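Local coordinates for Mll3558 protein (PDB 3RD6) that is of unknown function but belongs to the AHA1 (activator of Hsp90 ATPase homologue 1-like) family, members of a superfamily whose fold often encloses a hydrophobic ligand pocket, at residues 56-61 with 70-75; 8-13 with 136-141; 14-19 with 143-148; 4-9 with 122-127. All coordinates share one frame; numbering follows the deposited sequence.

Interaction 1 (56-61 with 70-75); sequences GGEVSR and VRLDAQ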
loop_
_atom_site.group_PDB
_atom_site.type_symbol
_atom_site.label_atom_id
_atom_site.label_comp_id
_atom_site.label_asym_id
_atom_site.label_seq_id
_atom_site.Cartn_x
_atom_site.Cartn_y
_atom_site.Cartn_z
ATOM N N GLY A 56 -8.214 0.552 9.793
ATOM C CA GLY A 56 -9.227 1.536 9.487
ATOM C C GLY A 56 -8.878 2.232 8.191
ATOM O O GLY A 56 -7.726 2.260 7.780
ATOM N N GLY A 57 -9.865 2.816 7.535
ATOM C CA GLY A 57 -9.568 3.475 6.283
ATOM C C GLY A 57 -10.162 4.845 6.093
ATOM O O GLY A 57 -10.816 5.400 6.974
ATOM N N GLU A 58 -9.918 5.373 4.901
ATOM C CA GLU A 58 -10.365 6.691 4.488
ATOM C C GLU A 58 -11.050 6.553 3.140
ATOM O O GLU A 58 -10.758 5.637 2.382
ATOM C CB GLU A 58 -9.143 7.594 4.370
ATOM C CG GLU A 58 -9.381 9.025 3.951
ATOM C CD GLU A 58 -8.085 9.776 3.720
ATOM O OE1 GLU A 58 -7.188 9.714 4.585
ATOM O OE2 GLU A 58 -7.955 10.438 2.671
ATOM N N VAL A 59 -12.005 7.428 2.864
ATOM C CA VAL A 59 -12.699 7.428 1.583
ATOM C C VAL A 59 -13.011 8.871 1.271
ATOM O O VAL A 59 -13.589 9.578 2.085
ATOM C CB VAL A 59 -13.985 6.618 1.607
ATOM C CG1 VAL A 59 -14.681 6.738 0.251
ATOM C CG2 VAL A 59 -13.672 5.167 1.904
ATOM N N SER A 60 -12.598 9.311 0.097
ATOM C CA SER A 60 -12.793 10.686 -0.299
ATOM C C SER A 60 -13.382 10.749 -1.688
ATOM O O SER A 60 -12.911 10.084 -2.599
ATOM C CB SER A 60 -11.451 11.421 -0.298
ATOM O OG SER A 60 -10.773 11.304 0.942
ATOM N N ARG A 61 -14.406 11.566 -1.855
ATOM C CA ARG A 61 -15.032 11.721 -3.151
ATOM C C ARG A 61 -15.300 13.188 -3.445
ATOM O O ARG A 61 -16.074 13.835 -2.749
ATOM C CB ARG A 61 -16.326 10.922 -3.193
ATOM C CG ARG A 61 -16.112 9.426 -3.039
ATOM C CD ARG A 61 -17.392 8.664 -3.291
ATOM N NE ARG A 61 -18.469 9.188 -2.458
ATOM C CZ ARG A 61 -19.631 9.635 -2.924
ATOM N NH1 ARG A 61 -19.877 9.624 -4.225
ATOM N NH2 ARG A 61 -20.550 10.099 -2.086
ATOM N N VAL A 70 -13.287 12.412 -8.435
ATOM C CA VAL A 70 -12.018 11.825 -8.062
ATOM C C VAL A 70 -12.247 11.056 -6.751
ATOM O O VAL A 70 -12.732 11.618 -5.766
ATOM C CB VAL A 70 -10.953 12.901 -7.853
ATOM C CG1 VAL A 70 -9.697 12.275 -7.295
ATOM C CG2 VAL A 70 -10.653 13.572 -9.153
ATOM N N ARG A 71 -11.932 9.762 -6.750
ATOM C CA ARG A 71 -12.105 8.944 -5.555
ATOM C C ARG A 71 -10.789 8.393 -5.042
ATOM O O ARG A 71 -10.010 7.814 -5.790
ATOM C CB ARG A 71 -13.057 7.777 -5.809
ATOM C CG ARG A 71 -13.181 6.866 -4.599
ATOM C CD ARG A 71 -14.296 5.860 -4.702
ATOM N NE ARG A 71 -14.484 5.151 -3.438
ATOM C CZ ARG A 71 -15.586 4.482 -3.102
ATOM N NH1 ARG A 71 -16.613 4.422 -3.945
ATOM N NH2 ARG A 71 -15.673 3.894 -1.910
ATOM N N LEU A 72 -10.547 8.573 -3.750
ATOM C CA LEU A 72 -9.333 8.084 -3.119
ATOM C C LEU A 72 -9.713 7.143 -1.982
ATOM O O LEU A 72 -10.387 7.543 -1.060
ATOM C CB LEU A 72 -8.534 9.275 -2.596
ATOM C CG LEU A 72 -7.189 9.095 -1.891
ATOM C CD1 LEU A 72 -6.492 10.448 -1.872
ATOM C CD2 LEU A 72 -7.366 8.557 -0.468
ATOM N N ASP A 73 -9.296 5.887 -2.077
ATOM C CA ASP A 73 -9.576 4.879 -1.051
ATOM C C ASP A 73 -8.264 4.510 -0.381
ATOM O O ASP A 73 -7.344 4.045 -1.048
ATOM C CB ASP A 73 -10.163 3.600 -1.665
ATOM C CG ASP A 73 -11.660 3.666 -1.883
ATOM O OD1 ASP A 73 -12.423 3.384 -0.938
ATOM O OD2 ASP A 73 -12.072 3.987 -3.014
ATOM N N ALA A 74 -8.184 4.696 0.931
ATOM C CA ALA A 74 -6.979 4.378 1.670
ATOM C C ALA A 74 -7.241 3.512 2.902
ATOM O O ALA A 74 -8.329 3.514 3.435
ATOM C CB ALA A 74 -6.283 5.671 2.085
ATOM N N GLN A 75 -6.235 2.758 3.338
ATOM C CA GLN A 75 -6.351 1.935 4.543
ATOM C C GLN A 75 -5.090 2.102 5.383
ATOM O O GLN A 75 -3.989 2.044 4.851
ATOM C CB GLN A 75 -6.525 0.456 4.210
ATOM C CG GLN A 75 -7.173 -0.312 5.368
ATOM C CD GLN A 75 -7.062 -1.829 5.265
ATOM O OE1 GLN A 75 -5.971 -2.400 5.389
ATOM N NE2 GLN A 75 -8.205 -2.493 5.047
#

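Interaction 2 (8-13 with 136-141); sequences STFTIE and EGTRGL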
loop_
_atom_site.group_PDB
_atom_site.type_symbol
_atom_site.label_atom_id
_atom_site.label_comp_id
_atom_site.label_asym_id
_atom_site.label_seq_id
_atom_site.Cartn_x
_atom_site.Cartn_y
_atom_site.Cartn_z
ATOM N N SER A 8 7.534 4.109 -9.042
ATOM C CA SER A 8 8.432 5.185 -8.670
ATOM C C SER A 8 8.218 5.489 -7.208
ATOM O O SER A 8 7.229 5.093 -6.620
ATOM C CB SER A 8 8.157 6.437 -9.506
ATOM O OG SER A 8 7.180 7.269 -8.888
ATOM N N THR A 9 9.159 6.213 -6.634
ATOM C CA THR A 9 9.090 6.587 -5.243
ATOM C C THR A 9 9.636 7.991 -5.197
ATOM O O THR A 9 10.513 8.342 -5.979
ATOM C CB THR A 9 9.996 5.683 -4.366
ATOM O OG1 THR A 9 9.603 4.310 -4.515
ATOM C CG2 THR A 9 9.916 6.094 -2.891
ATOM N N PHE A 10 9.105 8.803 -4.297
ATOM C CA PHE A 10 9.591 10.163 -4.140
ATOM C C PHE A 10 9.530 10.505 -2.670
ATOM O O PHE A 10 8.783 9.881 -1.905
ATOM C CB PHE A 10 8.773 11.155 -4.987
ATOM C CG PHE A 10 7.348 11.340 -4.543
ATOM C CD1 PHE A 10 7.045 12.100 -3.426
ATOM C CD2 PHE A 10 6.308 10.784 -5.263
ATOM C CE1 PHE A 10 5.722 12.307 -3.030
ATOM C CE2 PHE A 10 4.991 10.986 -4.873
ATOM C CZ PHE A 10 4.703 11.748 -3.757
ATOM N N THR A 11 10.335 11.479 -2.266
ATOM C CA THR A 11 10.372 11.887 -0.869
ATOM C C THR A 11 10.351 13.403 -0.735
ATOM O O THR A 11 10.912 14.117 -1.558
ATOM C CB THR A 11 11.610 11.297 -0.193
ATOM O OG1 THR A 11 11.749 9.931 -0.614
ATOM C CG2 THR A 11 11.458 11.313 1.319
ATOM N N ILE A 12 9.681 13.887 0.301
ATOM C CA ILE A 12 9.557 15.313 0.538
ATOM C C ILE A 12 9.853 15.653 1.995
ATOM O O ILE A 12 9.149 15.211 2.895
ATOM C CB ILE A 12 8.129 15.788 0.195
ATOM C CG1 ILE A 12 7.797 15.406 -1.248
ATOM C CG2 ILE A 12 8.010 17.283 0.394
ATOM C CD1 ILE A 12 6.348 15.616 -1.621
ATOM N N GLU A 13 10.910 16.422 2.226
ATOM C CA GLU A 13 11.259 16.828 3.581
ATOM C C GLU A 13 10.748 18.239 3.788
ATOM O O GLU A 13 10.799 19.074 2.882
ATOM C CB GLU A 13 12.769 16.799 3.807
ATOM C CG GLU A 13 13.369 15.410 3.839
ATOM C CD GLU A 13 14.350 15.164 2.704
ATOM O OE1 GLU A 13 13.952 15.315 1.524
ATOM O OE2 GLU A 13 15.517 14.817 2.992
ATOM N N GLU A 136 3.786 16.939 -6.966
ATOM C CA GLU A 136 3.543 18.371 -7.022
ATOM C C GLU A 136 2.448 18.755 -6.036
ATOM O O GLU A 136 2.598 19.705 -5.269
ATOM C CB GLU A 136 3.132 18.764 -8.440
ATOM C CG GLU A 136 3.218 20.260 -8.738
ATOM C CD GLU A 136 2.944 20.580 -10.200
ATOM O OE1 GLU A 136 3.632 20.018 -11.080
ATOM O OE2 GLU A 136 2.042 21.402 -10.465
ATOM N N GLY A 137 1.351 18.003 -6.057
ATOM C CA GLY A 137 0.239 18.283 -5.168
ATOM C C GLY A 137 0.550 18.059 -3.700
ATOM O O GLY A 137 0.198 18.888 -2.852
ATOM N N THR A 138 1.192 16.934 -3.392
ATOM C CA THR A 138 1.541 16.620 -2.011
ATOM C C THR A 138 2.468 17.704 -1.445
ATOM O O THR A 138 2.360 18.094 -0.281
ATOM C CB THR A 138 2.226 15.239 -1.917
ATOM O OG1 THR A 138 1.292 14.224 -2.315
ATOM C CG2 THR A 138 2.691 14.962 -0.485
ATOM N N ARG A 139 3.373 18.196 -2.282
ATOM C CA ARG A 139 4.302 19.231 -1.863
ATOM C C ARG A 139 3.481 20.481 -1.549
ATOM O O ARG A 139 3.886 21.314 -0.743
ATOM C CB ARG A 139 5.317 19.500 -2.976
ATOM C CG ARG A 139 6.573 20.216 -2.529
ATOM C CD ARG A 139 7.594 20.245 -3.647
ATOM N NE ARG A 139 8.462 19.066 -3.666
ATOM C CZ ARG A 139 9.386 18.795 -2.742
ATOM N NH1 ARG A 139 9.554 19.618 -1.717
ATOM N NH2 ARG A 139 10.165 17.721 -2.856
ATOM N N GLY A 140 2.318 20.590 -2.184
ATOM C CA GLY A 140 1.441 21.719 -1.956
ATOM C C GLY A 140 0.613 21.536 -0.702
ATOM O O GLY A 140 0.429 22.470 0.083
ATOM N N LEU A 141 0.111 20.323 -0.512
ATOM C CA LEU A 141 -0.687 19.999 0.654
ATOM C C LEU A 141 0.142 20.129 1.932
ATOM O O LEU A 141 -0.367 20.521 2.970
ATOM C CB LEU A 141 -1.258 18.578 0.518
ATOM C CG LEU A 141 -2.383 18.442 -0.513
ATOM C CD1 LEU A 141 -2.508 17.000 -0.950
ATOM C CD2 LEU A 141 -3.698 18.948 0.070
#

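Interaction 3 (14-19 with 143-148); sequences RTYPQS and EALAAE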
loop_
_atom_site.group_PDB
_atom_site.type_symbol
_atom_site.label_atom_id
_atom_site.label_comp_id
_atom_site.label_asym_id
_atom_site.label_seq_id
_atom_site.Cartn_x
_atom_site.Cartn_y
_atom_site.Cartn_z
ATOM N N ARG A 14 10.227 18.493 4.978
ATOM C CA ARG A 14 9.698 19.806 5.298
ATOM C C ARG A 14 9.606 19.929 6.806
ATOM O O ARG A 14 8.907 19.152 7.458
ATOM C CB ARG A 14 8.313 19.994 4.676
ATOM C CG ARG A 14 7.854 21.435 4.697
ATOM C CD ARG A 14 6.519 21.616 4.006
ATOM N NE ARG A 14 6.366 22.969 3.472
ATOM C CZ ARG A 14 6.486 24.081 4.189
ATOM N NH1 ARG A 14 6.765 24.012 5.484
ATOM N NH2 ARG A 14 6.327 25.263 3.604
ATOM N N THR A 15 10.313 20.909 7.361
ATOM C CA THR A 15 10.311 21.108 8.798
ATOM C C THR A 15 9.269 22.114 9.240
ATOM O O THR A 15 8.898 23.018 8.489
ATOM C CB THR A 15 11.680 21.569 9.282
ATOM O OG1 THR A 15 12.681 20.661 8.804
ATOM C CG2 THR A 15 11.713 21.618 10.804
ATOM N N TYR A 16 8.803 21.943 10.471
ATOM C CA TYR A 16 7.787 22.814 11.041
ATOM C C TYR A 16 8.259 23.300 12.396
ATOM O O TYR A 16 8.918 22.561 13.124
ATOM C CB TYR A 16 6.468 22.050 11.198
ATOM C CG TYR A 16 5.896 21.566 9.888
ATOM C CD1 TYR A 16 5.129 22.409 9.091
ATOM C CD2 TYR A 16 6.160 20.277 9.422
ATOM C CE1 TYR A 16 4.637 21.983 7.860
ATOM C CE2 TYR A 16 5.674 19.843 8.187
ATOM C CZ TYR A 16 4.914 20.701 7.416
ATOM O OH TYR A 16 4.432 20.286 6.202
ATOM N N PRO A 17 7.922 24.546 12.755
ATOM C CA PRO A 17 8.322 25.112 14.041
ATOM C C PRO A 17 7.576 24.399 15.167
ATOM O O PRO A 17 7.955 24.488 16.336
ATOM C CB PRO A 17 7.916 26.565 13.905
ATOM C CG PRO A 17 6.660 26.468 13.107
ATOM C CD PRO A 17 7.042 25.474 12.026
ATOM N N GLN A 18 6.505 23.700 14.802
ATOM C CA GLN A 18 5.704 22.958 15.764
ATOM C C GLN A 18 6.423 21.690 16.230
ATOM O O GLN A 18 7.344 21.198 15.575
ATOM C CB GLN A 18 4.357 22.567 15.152
ATOM C CG GLN A 18 3.384 23.699 14.970
ATOM C CD GLN A 18 3.928 24.800 14.097
ATOM O OE1 GLN A 18 4.424 24.553 13.001
ATOM N NE2 GLN A 18 3.833 26.032 14.578
ATOM N N SER A 19 5.990 21.165 17.369
ATOM C CA SER A 19 6.554 19.945 17.926
ATOM C C SER A 19 5.849 18.757 17.266
ATOM O O SER A 19 4.900 18.944 16.496
ATOM C CB SER A 19 6.333 19.912 19.439
ATOM O OG SER A 19 4.951 19.933 19.747
ATOM N N GLU A 143 2.700 22.138 2.216
ATOM C CA GLU A 143 2.944 23.568 2.346
ATOM C C GLU A 143 1.678 24.134 3.008
ATOM O O GLU A 143 1.765 24.957 3.923
ATOM C CB GLU A 143 3.170 24.189 0.959
ATOM C CG GLU A 143 4.086 25.412 0.939
ATOM C CD GLU A 143 3.339 26.722 1.091
ATOM O OE1 GLU A 143 3.992 27.784 1.073
ATOM O OE2 GLU A 143 2.096 26.694 1.219
ATOM N N ALA A 144 0.513 23.660 2.559
ATOM C CA ALA A 144 -0.772 24.084 3.112
ATOM C C ALA A 144 -0.861 23.709 4.588
ATOM O O ALA A 144 -1.374 24.480 5.393
ATOM C CB ALA A 144 -1.903 23.437 2.348
ATOM N N LEU A 145 -0.374 22.516 4.933
ATOM C CA LEU A 145 -0.374 22.059 6.322
ATOM C C LEU A 145 0.365 23.096 7.161
ATOM O O LEU A 145 -0.089 23.475 8.247
ATOM C CB LEU A 145 0.334 20.710 6.451
ATOM C CG LEU A 145 0.654 20.224 7.877
ATOM C CD1 LEU A 145 -0.604 20.082 8.706
ATOM C CD2 LEU A 145 1.374 18.897 7.791
ATOM N N ALA A 146 1.501 23.552 6.634
ATOM C CA ALA A 146 2.337 24.547 7.295
ATOM C C ALA A 146 1.494 25.694 7.844
ATOM O O ALA A 146 1.582 26.032 9.032
ATOM C CB ALA A 146 3.387 25.076 6.326
ATOM N N ALA A 147 0.668 26.276 6.981
ATOM C CA ALA A 147 -0.199 27.385 7.381
ATOM C C ALA A 147 -1.180 26.983 8.481
ATOM O O ALA A 147 -1.485 27.776 9.367
ATOM C CB ALA A 147 -0.969 27.910 6.176
ATOM N N GLU A 148 -1.670 25.748 8.414
ATOM C CA GLU A 148 -2.616 25.234 9.397
ATOM C C GLU A 148 -1.973 25.136 10.785
ATOM O O GLU A 148 -2.664 24.957 11.790
ATOM C CB GLU A 148 -3.116 23.857 8.960
ATOM C CG GLU A 148 -4.611 23.630 9.155
ATOM C CD GLU A 148 -5.057 23.745 10.609
ATOM O OE1 GLU A 148 -4.420 23.126 11.486
ATOM O OE2 GLU A 148 -6.053 24.451 10.871
#

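Interaction 4 (4-9 with 122-127); sequences SVIHST and GAFFDG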
loop_
_atom_site.group_PDB
_atom_site.type_symbol
_atom_site.label_atom_id
_atom_site.label_comp_id
_atom_site.label_asym_id
_atom_site.label_seq_id
_atom_site.Cartn_x
_atom_site.Cartn_y
_atom_site.Cartn_z
ATOM N N SER A 4 0.241 -1.537 -18.595
ATOM C CA SER A 4 1.564 -1.170 -18.086
ATOM C C SER A 4 1.530 -0.614 -16.671
ATOM O O SER A 4 0.547 -0.000 -16.247
ATOM C CB SER A 4 2.223 -0.136 -18.998
ATOM O OG SER A 4 2.281 -0.602 -20.342
ATOM N N VAL A 5 2.621 -0.825 -15.944
ATOM C CA VAL A 5 2.713 -0.338 -14.577
ATOM C C VAL A 5 4.017 0.399 -14.361
ATOM O O VAL A 5 5.089 -0.169 -14.542
ATOM C CB VAL A 5 2.653 -1.494 -13.520
ATOM C CG1 VAL A 5 2.733 -0.918 -12.113
ATOM C CG2 VAL A 5 1.387 -2.303 -13.683
ATOM N N ILE A 6 3.917 1.664 -13.970
ATOM C CA ILE A 6 5.100 2.468 -13.690
ATOM C C ILE A 6 5.304 2.452 -12.170
ATOM O O ILE A 6 4.349 2.644 -11.409
ATOM C CB ILE A 6 4.917 3.935 -14.142
ATOM C CG1 ILE A 6 4.735 4.001 -15.658
ATOM C CG2 ILE A 6 6.121 4.765 -13.723
ATOM C CD1 ILE A 6 4.592 5.414 -16.190
ATOM N N HIS A 7 6.532 2.195 -11.727
ATOM C CA HIS A 7 6.835 2.186 -10.303
ATOM C C HIS A 7 7.831 3.277 -10.029
ATOM O O HIS A 7 8.857 3.359 -10.694
ATOM C CB HIS A 7 7.463 0.867 -9.855
ATOM C CG HIS A 7 6.545 -0.306 -9.957
ATOM N ND1 HIS A 7 6.510 -1.129 -11.060
ATOM C CD2 HIS A 7 5.594 -0.766 -9.115
ATOM C CE1 HIS A 7 5.577 -2.047 -10.896
ATOM N NE2 HIS A 7 5.005 -1.850 -9.723
ATOM N N SER A 8 7.534 4.109 -9.042
ATOM C CA SER A 8 8.432 5.185 -8.670
ATOM C C SER A 8 8.218 5.489 -7.208
ATOM O O SER A 8 7.229 5.093 -6.620
ATOM C CB SER A 8 8.157 6.437 -9.506
ATOM O OG SER A 8 7.180 7.269 -8.888
ATOM N N THR A 9 9.159 6.213 -6.634
ATOM C CA THR A 9 9.090 6.587 -5.243
ATOM C C THR A 9 9.636 7.991 -5.197
ATOM O O THR A 9 10.513 8.342 -5.979
ATOM C CB THR A 9 9.996 5.683 -4.366
ATOM O OG1 THR A 9 9.603 4.310 -4.515
ATOM C CG2 THR A 9 9.916 6.094 -2.891
ATOM N N GLY A 122 4.677 4.494 -5.283
ATOM C CA GLY A 122 3.484 4.273 -6.063
ATOM C C GLY A 122 3.585 3.415 -7.301
ATOM O O GLY A 122 4.653 3.138 -7.839
ATOM N N ALA A 123 2.419 2.988 -7.744
ATOM C CA ALA A 123 2.275 2.182 -8.936
ATOM C C ALA A 123 1.219 2.904 -9.782
ATOM O O ALA A 123 0.037 2.921 -9.431
ATOM C CB ALA A 123 1.806 0.770 -8.553
ATOM N N PHE A 124 1.655 3.509 -10.885
ATOM C CA PHE A 124 0.749 4.249 -11.762
ATOM C C PHE A 124 0.322 3.371 -12.924
ATOM O O PHE A 124 1.155 2.782 -13.616
ATOM C CB PHE A 124 1.425 5.551 -12.215
ATOM C CG PHE A 124 2.038 6.320 -11.071
ATOM C CD1 PHE A 124 3.290 5.960 -10.573
ATOM C CD2 PHE A 124 1.320 7.328 -10.417
ATOM C CE1 PHE A 124 3.815 6.583 -9.443
ATOM C CE2 PHE A 124 1.845 7.954 -9.283
ATOM C CZ PHE A 124 3.097 7.574 -8.795
ATOM N N PHE A 125 -0.990 3.317 -13.136
ATOM C CA PHE A 125 -1.586 2.455 -14.139
ATOM C C PHE A 125 -1.820 2.880 -15.569
ATOM O O PHE A 125 -2.234 3.996 -15.866
ATOM C CB PHE A 125 -2.895 1.877 -13.585
ATOM C CG PHE A 125 -2.726 1.197 -12.253
ATOM C CD1 PHE A 125 -1.722 0.253 -12.062
ATOM C CD2 PHE A 125 -3.540 1.522 -11.183
ATOM C CE1 PHE A 125 -1.540 -0.342 -10.830
ATOM C CE2 PHE A 125 -3.359 0.924 -9.944
ATOM C CZ PHE A 125 -2.358 -0.007 -9.770
ATOM N N ASP A 126 -1.550 1.910 -16.434
ATOM C CA ASP A 126 -1.720 1.977 -17.872
ATOM C C ASP A 126 -1.540 3.328 -18.526
ATOM O O ASP A 126 -2.469 4.132 -18.593
ATOM C CB ASP A 126 -3.081 1.373 -18.230
ATOM C CG ASP A 126 -3.220 -0.056 -17.728
ATOM O OD1 ASP A 126 -2.232 -0.813 -17.851
ATOM O OD2 ASP A 126 -4.298 -0.430 -17.214
ATOM N N GLY A 127 -0.328 3.546 -19.030
ATOM C CA GLY A 127 0.009 4.791 -19.692
ATOM C C GLY A 127 0.215 5.897 -18.685
ATOM O O GLY A 127 1.293 6.482 -18.588
#

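Interaction 1 (56-61 with 70-75)
Val59 is turned so that CG1 stands anti to the backbone N (chi1 177°) and CG2 beside it, which sets one methyl toward Arg71 and the other toward Asp73. CG1 of Val59 reaches the guanidinium of Arg71, 3.7 Å from NH2, while CG2 comes against OD1 of Asp73, with the Val59 and Asp73 side chains lying side by side. Arg71, extended as far as NE, sets that nitrogen beside the carboxylate of Asp73, two residues on along the same strand. The salt bridge there runs from Arg71 NE to Asp73 OD2 at 2.7 Å, although the hydrogen bond within it is weak (N-H...O 121°). Arg61 lies alongside Arg71 on this face, CG to CG at 4.2 Å, and its CD covers one face of the Arg71 guanidinium; the charged end of Arg61 is paired instead with Glu47 and Glu69. On the other face Glu58 brings OE2 to within 3.7 Å of CD2 of Leu72. The same oxygen forms a salt bridge with Arg37, while Ala74 CB packs on Glu58 CB. Four backbone bonds fix this register, from Glu58 N to Ala74 O at 2.9 Å and back from Ala74 N to Glu58 O, and in both directions between Ser60 and Leu72. The strands run antiparallel at 174°, Glu58–Ala74 and Ser60–Leu72 being hydrogen-bonded pairs and Val59–Asp73 a non-hydrogen-bonded one. This is a beta hairpin, joining strands 57-62 and 70-80 as neighbours in the antiparallel sheet of a Bet v 1-like fold.

Interaction 2 (8-13 with 136-141)
Ile12 lies between two side chains of the helix: CG2 and CG1 lie against the Arg139 guanidinium, and CD1, at the end of the CG1 arm, reaches CG2 of Thr138 at 3.9 Å. CG2 of Ile12 rests over one face of the Arg139 guanidinium, displaced toward the rim, and comes within 3.5 Å of NH1. CG1 of Ile12 approaches Arg139 NH2 at 3.7 Å, so the flat cationic group is laid against an aliphatic branch point. CG1 stands beside the backbone N and CD1 anti to CA (chi2 170°), which carries that methyl out to Thr138. Phe10 makes a more distant approach, the rim atom CZ lying 4.5 Å from OG1 of Thr138, which sits at the ring edge near its plane. An alanine in place of Ile12 would probably leave the Arg139 guanidinium without the cover of CG1 and CG2 and open a gap beside the Thr138 methyl.

The next shell holds these groups in position. OG1 of Thr138 is hydrogen-bonded to the carbonyl of Arg134, one turn earlier in the helix, and its CG2, anti to the backbone N, is the branch that meets Ile12. Arg139 forms a salt bridge through NH2 with Glu135, a residue that the side chains of Phe10 and Ile12 also touch. Within the sheet, backbone bonds to strand 113-125 tie Phe10 to Glu120 and Ile12 to Tyr118. The segment axes are 9.7 Å apart and inclined at 21°. Such packing of a long C-terminal helix against an antiparallel sheet is typical of the Bet v 1-like, or SRPBCC, helix-grip fold.

Interaction 3 (14-19 with 143-148)
Where the first strand of the sheet runs out beside the C-terminal helix, Arg14 and Tyr16 both point toward helix 131-148 and share Ala146 between them. The CB of Ala146 sits 3.6 Å from NH1 of Arg14, over one face of the guanidinium, and 3.7 Å from CE1 of Tyr16, in the plane of the phenol ring at its edge. CE1 of Tyr16 also lies 3.5 Å from CA of Ala146. Arg14 is extended from an anti CG (chi1 -167°) out to NE, and its NH2 then meets CG of Glu143 at 3.5 Å. The carboxylate itself stands further off: Arg14 NH2 to Glu143 OE1 is 4.3 Å, beyond a salt bridge, and the carboxylate plane is turned 84° from the guanidinium.

In the helix-grip architecture of the Bet v 1-like proteins this helix packs against the sheet, and here strand 14-16 and helix 143-148 run almost parallel (2°), their axes 9.8 Å apart. Tyr16 crosses Leu145 at about a right angle, with CD2 of the leucine 3.7 Å from the phenolic OH. That oxygen is hydrogen-bonded to the carbonyl of Leu142, which ties the tip of the ring to the helix backbone. Leu145 also packs on Ala26 and Phe27 of helix 20-28 and on Trp36 of helix 30-36.

Interaction 4 (4-9 with 122-127)
Strand 5-9 pairs antiparallel with strand 122-125, with paired bonds between Ile6 and Phe124 and between Ser8 and Gly122, their axes 4.6 Å apart at closest approach. The pairing joins the first and last strands of the Bet v 1-like sheet, which are neighbours in it although far apart in sequence. On one face Val5 CG1 packs on Ala123 CB at 4.0 Å, and CG2 approaches the edge of the Phe125 ring. His7 lies next to Ala123 here, CD2 to CB at 4.1 Å, while its NE2 is hydrogen-bonded to Thr104 of the second subunit.

Past the strand end, Ser4 O accepts the Asp126 backbone N-H, and Ser4 N donates to Asp126 OD1 at 2.7 Å, nearly along the C–O axis. Asp126 also forms a salt bridge through OD2 with Arg84 of the second subunit. An alanine in place of Asp126 would probably leave the Ser4 amide and that arginine without their carboxylate partner. On the other face of the sheet the CB atoms of Ile6 and Phe124 lie 4.3 Å apart. Ser8 OG, in the crowded position between backbone N and carbonyl carbon (chi1 89°), comes 3.5 Å from Phe124 CE1.

Overall arrangement
Strand 5-16 is the common thread of three of these contacts: interaction 4 uses its start, interaction 2 its middle and interaction 3 its end. Interactions 2 and 3 follow one another along helix 131-148, their centres about 14 Å apart, whereas interaction 4 pairs the strand with strand 113-125, just before that helix. The centres of interactions 3 and 4 thus lie about 30 Å apart. Interaction 1, a local hairpin, falls within the sequence span of each of the others, its centre about 18 Å from that of interaction 2. Interactions 2 to 4 bring the N-terminal strand to late parts of the chain, on the sheet holding this hairpin; interactions 1, 2 and 4 also reach the second subunit.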